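Local coordinates for protein sulfotransferase (PDB 5X2B) that probably transfers a sulfuryl group to an acceptor substrate, as cytosolic sulfotransferases do, and is bound here to the nucleotide product adenosine-3'-5'-diphosphate, at residues 108-113 with 151-156; 90-95 with 158-163; 101-106 with 166-171. One frame throughout, in Å; residues are numbered along the deposited sequence.

Interaction 1. Residues 108-113 with 151-156; sequences YIVRNP and GSWFDH. With A3P (adenosine-3'-5'-diphosphate), chain M.
Y108 and H156 meet through a very short hydrogen bond, 2.5 Å from Y108 OH to H156 ND1. Either atom could be the donor. Both side chains have CG anti to the backbone N, beside the carbonyl carbon. The two rings meet rim to rim with their planes 28° apart, and neither covers the face of the other. H156 CE1 lies at the edge of the tyrosine ring, 3.2 Å from Y108 CE2. The other nitrogen of the imidazole, NE2, is bonded to the backbone O of H89, so both ring nitrogens are engaged and the rotation of the ring is fixed.

P113 packs on W153 in a CH-pi contact. P113 CB sits 3.4 Å from the centroid of the six-membered ring, over its centre and only 9° off the normal. P113 CG and CD spread over the CZ3, CH2 and CZ2 side of the same ring. R111 O approaches W153 CZ2 obliquely at 3.6 Å, and V110 CG2 adds a looser touch.

R111 turns the other way. Its chain is extended from CG to NE, and NH2 donates to A3P O3P at 3.2 Å, nearly straight at 170°. The phosphate oxygen lies in the guanidinium plane. Y174 adds a cation-pi contact to this arginine of the nucleotide pocket.

S152 is the N-cap of helix 153-161; its OG accepts a weak bond from D155 N. The contact sets the start of this helix against the end of strand 105-110, in the parallel sheet beside strand 169-173. Helix 253-266 packs on P113 and F154.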
loop_
_atom_site.group_PDB
_atom_site.type_symbol
_atom_site.label_atom_id
_atom_site.label_comp_id
_atom_site.label_asym_id
_atom_site.label_seq_id
_atom_site.Cartn_x
_atom_site.Cartn_y
_atom_site.Cartn_z
ATOM N N TYR A 108 3.258 5.962 4.821
ATOM C CA TYR A 108 3.513 5.429 3.512
ATOM C C TYR A 108 4.441 4.264 3.730
ATOM O O TYR A 108 5.516 4.450 4.285
ATOM C CB TYR A 108 4.223 6.444 2.666
ATOM C CG TYR A 108 4.500 5.950 1.266
ATOM C CD1 TYR A 108 5.676 5.280 0.962
ATOM C CD2 TYR A 108 3.581 6.132 0.265
ATOM C CE1 TYR A 108 5.927 4.816 -0.327
ATOM C CE2 TYR A 108 3.819 5.702 -1.019
ATOM C CZ TYR A 108 4.989 5.035 -1.314
ATOM O OH TYR A 108 5.220 4.585 -2.610
ATOM N N ILE A 109 4.045 3.067 3.309
ATOM C CA ILE A 109 4.875 1.903 3.560
ATOM C C ILE A 109 5.600 1.578 2.258
ATOM O O ILE A 109 5.088 1.912 1.176
ATOM C CB ILE A 109 4.056 0.704 4.124
ATOM C CG1 ILE A 109 4.955 -0.516 4.235
ATOM C CG2 ILE A 109 2.829 0.380 3.257
ATOM C CD1 ILE A 109 4.209 -1.756 4.692
ATOM N N VAL A 110 6.789 0.982 2.349
ATOM C CA VAL A 110 7.587 0.718 1.156
ATOM C C VAL A 110 8.482 -0.486 1.217
ATOM O O VAL A 110 9.115 -0.750 2.235
ATOM C CB VAL A 110 8.573 1.821 0.880
ATOM C CG1 VAL A 110 9.783 1.619 1.744
ATOM C CG2 VAL A 110 8.963 1.788 -0.596
ATOM N N ARG A 111 8.628 -1.125 0.060
ATOM C CA ARG A 111 9.246 -2.430 -0.073
ATOM C C ARG A 111 10.084 -2.478 -1.381
ATOM O O ARG A 111 9.800 -1.791 -2.332
ATOM C CB ARG A 111 8.123 -3.481 -0.082
ATOM C CG ARG A 111 8.548 -4.858 -0.560
ATOM C CD ARG A 111 7.340 -5.731 -0.939
ATOM N NE ARG A 111 7.636 -7.149 -0.739
ATOM C CZ ARG A 111 6.788 -8.154 -0.968
ATOM N NH1 ARG A 111 5.547 -7.921 -1.440
ATOM N NH2 ARG A 111 7.182 -9.398 -0.692
ATOM N N ASN A 112 11.147 -3.253 -1.412
ATOM C CA ASN A 112 11.971 -3.246 -2.604
ATOM C C ASN A 112 11.131 -3.670 -3.766
ATOM O O ASN A 112 10.244 -4.514 -3.642
ATOM C CB ASN A 112 13.133 -4.197 -2.506
ATOM C CG ASN A 112 12.723 -5.596 -2.773
ATOM O OD1 ASN A 112 12.833 -6.102 -3.895
ATOM N ND2 ASN A 112 12.195 -6.236 -1.734
ATOM N N PRO A 113 11.392 -3.052 -4.908
ATOM C CA PRO A 113 10.546 -3.073 -6.099
ATOM C C PRO A 113 10.656 -4.344 -6.923
ATOM O O PRO A 113 9.817 -4.560 -7.794
ATOM C CB PRO A 113 11.074 -1.885 -6.902
ATOM C CG PRO A 113 12.427 -1.744 -6.496
ATOM C CD PRO A 113 12.484 -2.076 -5.042
ATOM N N GLY A 151 0.320 2.863 -11.857
ATOM C CA GLY A 151 1.476 3.405 -12.546
ATOM C C GLY A 151 2.821 2.973 -12.059
ATOM O O GLY A 151 2.982 1.941 -11.409
ATOM N N SER A 152 3.815 3.793 -12.361
ATOM C CA SER A 152 5.176 3.374 -12.145
ATOM C C SER A 152 5.559 3.302 -10.696
ATOM O O SER A 152 5.461 4.260 -9.941
ATOM C CB SER A 152 6.161 4.340 -12.749
ATOM O OG SER A 152 7.399 4.080 -12.136
ATOM N N TRP A 153 6.077 2.177 -10.298
ATOM C CA TRP A 153 6.547 2.117 -8.972
ATOM C C TRP A 153 7.278 3.417 -8.734
ATOM O O TRP A 153 6.893 4.237 -7.911
ATOM C CB TRP A 153 7.518 0.998 -8.869
ATOM C CG TRP A 153 7.929 0.779 -7.523
ATOM C CD1 TRP A 153 7.204 0.190 -6.569
ATOM C CD2 TRP A 153 9.198 1.126 -6.928
ATOM N NE1 TRP A 153 7.919 0.143 -5.398
ATOM C CE2 TRP A 153 9.162 0.704 -5.597
ATOM C CE3 TRP A 153 10.359 1.758 -7.396
ATOM C CZ2 TRP A 153 10.226 0.883 -4.712
ATOM C CZ3 TRP A 153 11.425 1.939 -6.519
ATOM C CH2 TRP A 153 11.351 1.505 -5.200
ATOM N N PHE A 154 8.328 3.619 -9.507
ATOM C CA PHE A 154 9.316 4.615 -9.130
ATOM C C PHE A 154 8.663 5.947 -8.865
ATOM O O PHE A 154 8.972 6.590 -7.903
ATOM C CB PHE A 154 10.408 4.747 -10.194
ATOM C CG PHE A 154 11.138 3.448 -10.489
ATOM C CD1 PHE A 154 12.322 3.130 -9.846
ATOM C CD2 PHE A 154 10.625 2.548 -11.419
ATOM C CE1 PHE A 154 13.000 1.958 -10.135
ATOM C CE2 PHE A 154 11.271 1.380 -11.694
ATOM C CZ PHE A 154 12.466 1.073 -11.059
ATOM N N ASP A 155 7.750 6.348 -9.711
ATOM C CA ASP A 155 7.046 7.561 -9.499
ATOM C C ASP A 155 6.304 7.585 -8.188
ATOM O O ASP A 155 6.327 8.587 -7.485
ATOM C CB ASP A 155 6.057 7.736 -10.614
ATOM C CG ASP A 155 6.738 7.966 -11.919
ATOM O OD1 ASP A 155 7.988 8.084 -11.846
ATOM O OD2 ASP A 155 6.065 8.073 -12.992
ATOM N N HIS A 156 5.643 6.492 -7.842
ATOM C CA HIS A 156 4.869 6.482 -6.621
ATOM C C HIS A 156 5.735 6.900 -5.465
ATOM O O HIS A 156 5.463 7.800 -4.665
ATOM C CB HIS A 156 4.358 5.081 -6.349
ATOM C CG HIS A 156 3.164 5.078 -5.445
ATOM N ND1 HIS A 156 3.266 4.833 -4.104
ATOM C CD2 HIS A 156 1.875 5.370 -5.698
ATOM C CE1 HIS A 156 2.055 4.935 -3.552
ATOM N NE2 HIS A 156 1.190 5.255 -4.502
HETATM P P1 A3P M . 3.826 -11.864 -1.420
HETATM O O1P A3P M . 3.422 -13.049 -0.576
HETATM O O2P A3P M . 3.263 -11.950 -2.864
HETATM O O3P A3P M . 5.345 -11.865 -1.589
HETATM P P2 A3P M . -0.719 -5.940 -0.126
HETATM O O4P A3P M . -1.703 -6.384 -1.069
HETATM O O5P A3P M . -0.325 -4.532 -0.479
HETATM O O6P A3P M . -1.261 -5.904 1.314
HETATM O "O5'" A3P M . 0.602 -6.890 -0.304
HETATM C "C5'" A3P M . 0.648 -8.299 -0.431
HETATM C "C4'" A3P M . 1.882 -8.919 0.047
HETATM O "O4'" A3P M . 1.881 -8.814 1.440
HETATM C "C3'" A3P M . 2.012 -10.371 -0.241
HETATM O "O3'" A3P M . 3.331 -10.611 -0.702
HETATM C "C2'" A3P M . 1.763 -11.009 1.018
HETATM O "O2'" A3P M . 2.448 -12.259 0.977
HETATM C "C1'" A3P M . 2.286 -10.036 2.003
HETATM N N9 A3P M . 1.816 -10.097 3.433
HETATM C C8 A3P M . 0.540 -9.966 3.862
HETATM N N7 A3P M . 0.490 -10.068 5.201
HETATM C C5 A3P M . 1.736 -10.242 5.652
HETATM C C6 A3P M . 2.299 -10.407 6.916
HETATM N N6 A3P M . 1.489 -10.428 8.095
HETATM N N1 A3P M . 3.617 -10.550 7.041
HETATM C C2 A3P M . 4.394 -10.544 5.955
HETATM N N3 A3P M . 3.883 -10.406 4.735
HETATM C C4 A3P M . 2.578 -10.254 4.536
#

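Interaction 2. Residues 90-95 with 158-163; sequences LNYEML and LSWEEH
The Y92 ring meets H163 with one face and W160 with its edge. H163 NE2 sits over that face of the tyrosine. The Y92-H163 pair is an offset stack, with centroids 3.8 Å apart and planes at 27°. The side chains reach toward each other tip to tip. The other face of the imidazole carries E162 CB. The edge of Y92 is turned to the face of W160, with Y92 CD1 over that face, offset toward the rim, 3.5 Å from W160 CZ3. The planes of this edge-to-face pair stand at 86°.

CG of Y92 is anti to the backbone N (chi1 -164°), which puts it beside the carbonyl carbon. L95 CD2 touches the indole edge, 3.5 Å from W160 CH2. L90 O lies near the indole plane and accepts a weak, bent bond of 3.5 Å from W160 NE1.

Y92 CB also packs on S159 CB at 3.6 Å. N91 OD1 accepts from M94 N at 2.8 Å, an Asx motif that leads into the type I turn from Y92 to L95. K100 makes a cation-pi contact with Y92.

The contact joins the loop between strand 83-88 and helix 97-102 to the end of helix 153-161 and the residues just after it. W160 also stacks on Y108 of strand 105-110, so the aromatic cluster reaches from this loop to the central sheet.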
loop_
_atom_site.group_PDB
_atom_site.type_symbol
_atom_site.label_atom_id
_atom_site.label_comp_id
_atom_site.label_asym_id
_atom_site.label_seq_id
_atom_site.Cartn_x
_atom_site.Cartn_y
_atom_site.Cartn_z
ATOM N N LEU A 90 -3.192 5.964 -3.985
ATOM C CA LEU A 90 -3.037 7.108 -4.859
ATOM C C LEU A 90 -1.623 7.572 -4.788
ATOM O O LEU A 90 -0.938 7.336 -3.801
ATOM C CB LEU A 90 -3.974 8.253 -4.500
ATOM C CG LEU A 90 -5.436 7.981 -4.821
ATOM C CD1 LEU A 90 -6.283 9.017 -4.184
ATOM C CD2 LEU A 90 -5.655 7.985 -6.299
ATOM N N ASN A 91 -1.185 8.219 -5.860
ATOM C CA ASN A 91 0.071 8.918 -5.831
ATOM C C ASN A 91 -0.160 10.242 -5.160
ATOM O O ASN A 91 -1.283 10.602 -4.868
ATOM C CB ASN A 91 0.623 9.106 -7.226
ATOM C CG ASN A 91 -0.232 10.000 -8.071
ATOM O OD1 ASN A 91 -1.128 10.686 -7.595
ATOM N ND2 ASN A 91 0.051 10.000 -9.361
ATOM N N TYR A 92 0.916 10.936 -4.862
ATOM C CA TYR A 92 0.829 12.217 -4.238
ATOM C C TYR A 92 -0.149 13.158 -4.951
ATOM O O TYR A 92 -1.149 13.626 -4.373
ATOM C CB TYR A 92 2.235 12.833 -4.171
ATOM C CG TYR A 92 2.225 13.965 -3.187
ATOM C CD1 TYR A 92 1.923 13.734 -1.872
ATOM C CD2 TYR A 92 2.428 15.263 -3.590
ATOM C CE1 TYR A 92 1.850 14.756 -0.982
ATOM C CE2 TYR A 92 2.368 16.295 -2.696
ATOM C CZ TYR A 92 2.077 16.033 -1.402
ATOM O OH TYR A 92 2.009 17.051 -0.499
ATOM N N GLU A 93 0.124 13.412 -6.227
ATOM C CA GLU A 93 -0.608 14.410 -7.004
ATOM C C GLU A 93 -2.093 14.254 -6.888
ATOM O O GLU A 93 -2.843 15.225 -6.855
ATOM C CB GLU A 93 -0.270 14.242 -8.467
ATOM C CG GLU A 93 -1.336 14.788 -9.372
ATOM C CD GLU A 93 -1.298 16.276 -9.407
ATOM O OE1 GLU A 93 -0.452 16.789 -10.172
ATOM O OE2 GLU A 93 -2.073 16.936 -8.675
ATOM N N MET A 94 -2.527 13.007 -6.859
ATOM C CA MET A 94 -3.938 12.734 -6.882
ATOM C C MET A 94 -4.491 12.636 -5.522
ATOM O O MET A 94 -5.664 12.694 -5.325
ATOM C CB MET A 94 -4.178 11.463 -7.645
ATOM C CG MET A 94 -3.966 11.719 -9.114
ATOM S SD MET A 94 -4.268 10.274 -10.136
ATOM C CE MET A 94 -3.212 9.132 -9.251
ATOM N N LEU A 95 -3.627 12.480 -4.563
ATOM C CA LEU A 95 -4.054 12.693 -3.223
ATOM C C LEU A 95 -4.748 14.076 -3.157
ATOM O O LEU A 95 -4.207 15.071 -3.649
ATOM C CB LEU A 95 -2.834 12.663 -2.336
ATOM C CG LEU A 95 -3.196 12.578 -0.861
ATOM C CD1 LEU A 95 -3.543 11.188 -0.461
ATOM C CD2 LEU A 95 -2.072 13.008 -0.045
ATOM N N LEU A 158 8.585 8.196 -5.308
ATOM C CA LEU A 158 9.349 9.439 -5.341
ATOM C C LEU A 158 8.523 10.602 -4.909
ATOM O O LEU A 158 8.868 11.364 -4.014
ATOM C CB LEU A 158 9.888 9.693 -6.738
ATOM C CG LEU A 158 11.137 8.846 -7.063
ATOM C CD1 LEU A 158 11.604 9.006 -8.549
ATOM C CD2 LEU A 158 12.313 9.134 -6.134
ATOM N N SER A 159 7.406 10.718 -5.566
ATOM C CA SER A 159 6.451 11.732 -5.257
ATOM C C SER A 159 6.349 11.740 -3.769
ATOM O O SER A 159 6.405 12.778 -3.116
ATOM C CB SER A 159 5.103 11.364 -5.869
ATOM O OG SER A 159 4.684 10.044 -5.501
ATOM N N TRP A 160 6.229 10.545 -3.228
ATOM C CA TRP A 160 5.952 10.475 -1.828
ATOM C C TRP A 160 7.176 10.817 -1.091
ATOM O O TRP A 160 7.149 11.400 -0.027
ATOM C CB TRP A 160 5.468 9.095 -1.447
ATOM C CG TRP A 160 4.079 9.028 -1.779
ATOM C CD1 TRP A 160 3.490 8.368 -2.814
ATOM C CD2 TRP A 160 3.064 9.729 -1.129
ATOM N NE1 TRP A 160 2.153 8.601 -2.821
ATOM C CE2 TRP A 160 1.862 9.442 -1.773
ATOM C CE3 TRP A 160 3.045 10.576 -0.025
ATOM C CZ2 TRP A 160 0.662 9.950 -1.379
ATOM C CZ3 TRP A 160 1.861 11.079 0.386
ATOM C CH2 TRP A 160 0.672 10.769 -0.288
ATOM N N GLU A 161 8.287 10.443 -1.651
ATOM C CA GLU A 161 9.443 10.568 -0.859
ATOM C C GLU A 161 9.646 12.039 -0.644
ATOM O O GLU A 161 10.372 12.423 0.232
ATOM C CB GLU A 161 10.639 9.968 -1.567
ATOM C CG GLU A 161 11.920 10.039 -0.738
ATOM C CD GLU A 161 13.135 9.244 -1.317
ATOM O OE1 GLU A 161 13.048 8.758 -2.450
ATOM O OE2 GLU A 161 14.187 9.100 -0.653
ATOM N N GLU A 162 9.017 12.891 -1.442
ATOM C CA GLU A 162 9.332 14.314 -1.334
ATOM C C GLU A 162 8.942 14.901 -0.006
ATOM O O GLU A 162 9.313 16.020 0.345
ATOM C CB GLU A 162 8.607 15.086 -2.407
ATOM C CG GLU A 162 9.317 14.921 -3.655
ATOM C CD GLU A 162 8.847 15.882 -4.693
ATOM O OE1 GLU A 162 8.037 16.787 -4.386
ATOM O OE2 GLU A 162 9.316 15.725 -5.828
ATOM N N HIS A 163 8.144 14.166 0.726
ATOM C CA HIS A 163 7.563 14.749 1.876
ATOM C C HIS A 163 7.960 13.859 3.010
ATOM O O HIS A 163 7.343 13.877 4.071
ATOM C CB HIS A 163 6.041 14.830 1.702
ATOM C CG HIS A 163 5.639 15.400 0.395
ATOM N ND1 HIS A 163 5.553 16.757 0.163
ATOM C CD2 HIS A 163 5.353 14.795 -0.796
ATOM C CE1 HIS A 163 5.229 16.952 -1.099
ATOM N NE2 HIS A 163 5.096 15.804 -1.696
#

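Interaction 3. Residues 101-106 with 166-171; sequences QKQCKI and DKNVLF
N168 and C104 are joined by a side-chain to backbone hydrogen bond. N168 ND2 donates to C104 O at 2.9 Å, and the bond is almost straight at 171°. The acceptor lies in the plane of the N168 amide, but the donor stands above the carbonyl plane of C104, 54° out of it. CG of N168 sits between the backbone N and the carbonyl carbon (chi1 44°), 3.2 Å from Q103 O. Q103 O is also near N168 ND2, at 3.1 Å, but the angle is too poor for a hydrogen bond. The side chains of Q103 and N168 cross at about a right angle, and Q103 CB approaches N168 ND2 at 3.7 Å.

Two backbone bonds follow, in parallel-strand register. I106 N donates to N168 O and I106 O accepts from L170 N at 3.0 Å. The first bond is very short in the model, and the position of N168 O is less certain. I106 thus uses its N and its O toward N168 and L170, on either side of its bridge partner V169, though the first bond is less sure. I106 and V169 lie side by side and point the same way, with I106 CB 4.0 Å from V169 CG2.

Each segment also has its own turn. Q103 has positive phi and ends helix 97-102 in a Schellman motif. D166 to V169 form a type I turn, with V169 N bonded to D166 O. The amine of K105 leaves the contact and donates to F191 O, with a cation-pi contact to the F191 ring.

The contact is therefore chiefly polar and led by the backbone. The N168 side chain adds a bond to C104 O just before the strands pair.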
loop_
_atom_site.group_PDB
_atom_site.type_symbol
_atom_site.label_atom_id
_atom_site.label_comp_id
_atom_site.label_asym_id
_atom_site.label_seq_id
_atom_site.Cartn_x
_atom_site.Cartn_y
_atom_site.Cartn_z
ATOM N N GLN A 101 -3.664 20.083 2.648
ATOM C CA GLN A 101 -3.923 21.339 3.365
ATOM C C GLN A 101 -4.023 21.102 4.841
ATOM O O GLN A 101 -3.522 21.870 5.632
ATOM C CB GLN A 101 -5.201 22.005 2.852
ATOM C CG GLN A 101 -5.454 21.822 1.338
ATOM C CD GLN A 101 -6.476 22.810 0.724
ATOM O OE1 GLN A 101 -7.656 22.816 1.051
ATOM N NE2 GLN A 101 -5.996 23.629 -0.195
ATOM N N LYS A 102 -4.649 20.025 5.245
ATOM C CA LYS A 102 -4.742 19.751 6.665
ATOM C C LYS A 102 -3.458 19.189 7.259
ATOM O O LYS A 102 -3.322 19.122 8.476
ATOM C CB LYS A 102 -5.850 18.745 6.913
ATOM C CG LYS A 102 -7.198 19.246 6.534
ATOM C CD LYS A 102 -7.659 20.239 7.533
ATOM C CE LYS A 102 -9.121 20.478 7.355
ATOM N NZ LYS A 102 -9.377 21.110 6.023
ATOM N N GLN A 103 -2.546 18.730 6.413
ATOM C CA GLN A 103 -1.402 17.939 6.862
ATOM C C GLN A 103 -1.781 16.697 7.669
ATOM O O GLN A 103 -1.115 16.385 8.682
ATOM C CB GLN A 103 -0.512 18.788 7.747
ATOM C CG GLN A 103 0.277 19.786 6.995
ATOM C CD GLN A 103 0.803 20.854 7.900
ATOM O OE1 GLN A 103 0.737 20.730 9.116
ATOM N NE2 GLN A 103 1.316 21.920 7.318
ATOM N N CYS A 104 -2.852 16.019 7.256
ATOM C CA CYS A 104 -3.204 14.764 7.880
ATOM C C CYS A 104 -1.952 13.956 7.863
ATOM O O CYS A 104 -1.157 14.021 6.934
ATOM C CB CYS A 104 -4.259 13.978 7.108
ATOM S SG CYS A 104 -5.815 14.815 6.867
ATOM N N LYS A 105 -1.782 13.203 8.923
ATOM C CA LYS A 105 -0.702 12.305 9.029
ATOM C C LYS A 105 -0.742 11.305 7.908
ATOM O O LYS A 105 -1.769 10.734 7.614
ATOM C CB LYS A 105 -0.845 11.575 10.334
ATOM C CG LYS A 105 -0.801 12.506 11.479
ATOM C CD LYS A 105 -0.357 11.764 12.680
ATOM C CE LYS A 105 -0.020 12.691 13.805
ATOM N NZ LYS A 105 1.236 12.216 14.391
ATOM N N ILE A 106 0.398 11.046 7.317
ATOM C CA ILE A 106 0.512 9.928 6.403
ATOM C C ILE A 106 1.406 8.831 6.949
ATOM O O ILE A 106 2.379 9.087 7.636
ATOM C CB ILE A 106 1.095 10.388 5.123
ATOM C CG1 ILE A 106 0.288 11.594 4.693
ATOM C CG2 ILE A 106 1.068 9.267 4.062
ATOM C CD1 ILE A 106 -1.134 11.249 4.390
ATOM N N ASP A 166 8.453 15.709 6.359
ATOM C CA ASP A 166 7.357 16.502 6.911
ATOM C C ASP A 166 6.866 15.843 8.204
ATOM O O ASP A 166 6.927 14.632 8.331
ATOM C CB ASP A 166 6.249 16.630 5.862
ATOM C CG ASP A 166 6.699 17.422 4.648
ATOM O OD1 ASP A 166 7.848 17.899 4.636
ATOM O OD2 ASP A 166 5.925 17.556 3.696
ATOM N N LYS A 167 6.396 16.633 9.170
ATOM C CA LYS A 167 6.034 16.113 10.504
ATOM C C LYS A 167 4.851 15.071 10.597
ATOM O O LYS A 167 4.816 14.187 11.458
ATOM C CB LYS A 167 5.699 17.295 11.412
ATOM C CG LYS A 167 6.859 18.148 11.893
ATOM C CD LYS A 167 6.372 19.032 13.046
ATOM C CE LYS A 167 6.982 20.420 13.027
ATOM N NZ LYS A 167 8.369 20.313 13.233
ATOM N N ASN A 168 3.838 15.248 9.774
ATOM C CA ASN A 168 2.700 14.350 9.766
ATOM C C ASN A 168 2.959 13.161 8.849
ATOM O O ASN A 168 2.041 12.460 8.459
ATOM C CB ASN A 168 1.549 15.116 9.215
ATOM C CG ASN A 168 1.956 15.912 7.991
ATOM O OD1 ASN A 168 2.919 16.709 8.033
ATOM N ND2 ASN A 168 1.262 15.675 6.883
ATOM N N VAL A 169 4.216 12.942 8.487
ATOM C CA VAL A 169 4.563 11.830 7.588
ATOM C C VAL A 169 5.587 10.849 8.141
ATOM O O VAL A 169 6.585 11.246 8.679
ATOM C CB VAL A 169 5.100 12.326 6.248
ATOM C CG1 VAL A 169 5.569 11.134 5.414
ATOM C CG2 VAL A 169 4.037 13.111 5.539
ATOM N N LEU A 170 5.309 9.556 7.978
ATOM C CA LEU A 170 6.208 8.502 8.406
ATOM C C LEU A 170 6.338 7.453 7.316
ATOM O O LEU A 170 5.356 6.952 6.780
ATOM C CB LEU A 170 5.707 7.813 9.671
ATOM C CG LEU A 170 6.698 6.793 10.264
ATOM C CD1 LEU A 170 7.845 7.469 11.047
ATOM C CD2 LEU A 170 5.978 5.837 11.172
ATOM N N PHE A 171 7.568 7.122 6.984
ATOM C CA PHE A 171 7.769 6.082 6.036
ATOM C C PHE A 171 8.044 4.840 6.804
ATOM O O PHE A 171 8.597 4.881 7.915
ATOM C CB PHE A 171 8.904 6.402 5.100
ATOM C CG PHE A 171 8.449 7.054 3.851
ATOM C CD1 PHE A 171 8.023 8.375 3.852
ATOM C CD2 PHE A 171 8.418 6.348 2.669
ATOM C CE1 PHE A 171 7.593 8.997 2.651
ATOM C CE2 PHE A 171 8.001 6.957 1.453
ATOM C CZ PHE A 171 7.593 8.278 1.442
#

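Interaction 1 is the buried one. Interactions 2 and 3 lie farther from the chain centre and are partly buried. Interactions 1 and 2 share helix 153-161, near its start and its end. Interactions 1 and 3 share strand 105-110, and Y108 N probably bonds to L170 O between them. Segments 158-163 and 166-171 follow closely in the chain, and F171 packs against W160 and E161. The chemistry differs with place. Interaction 1 mixes a buried polar pair with proline-indole packing beside the nucleotide. Interaction 2 is mostly aromatic, holding a loop to a helix. Interaction 3 relies on backbone bonds and one asparagine amide at the edge strand of the parallel sheet.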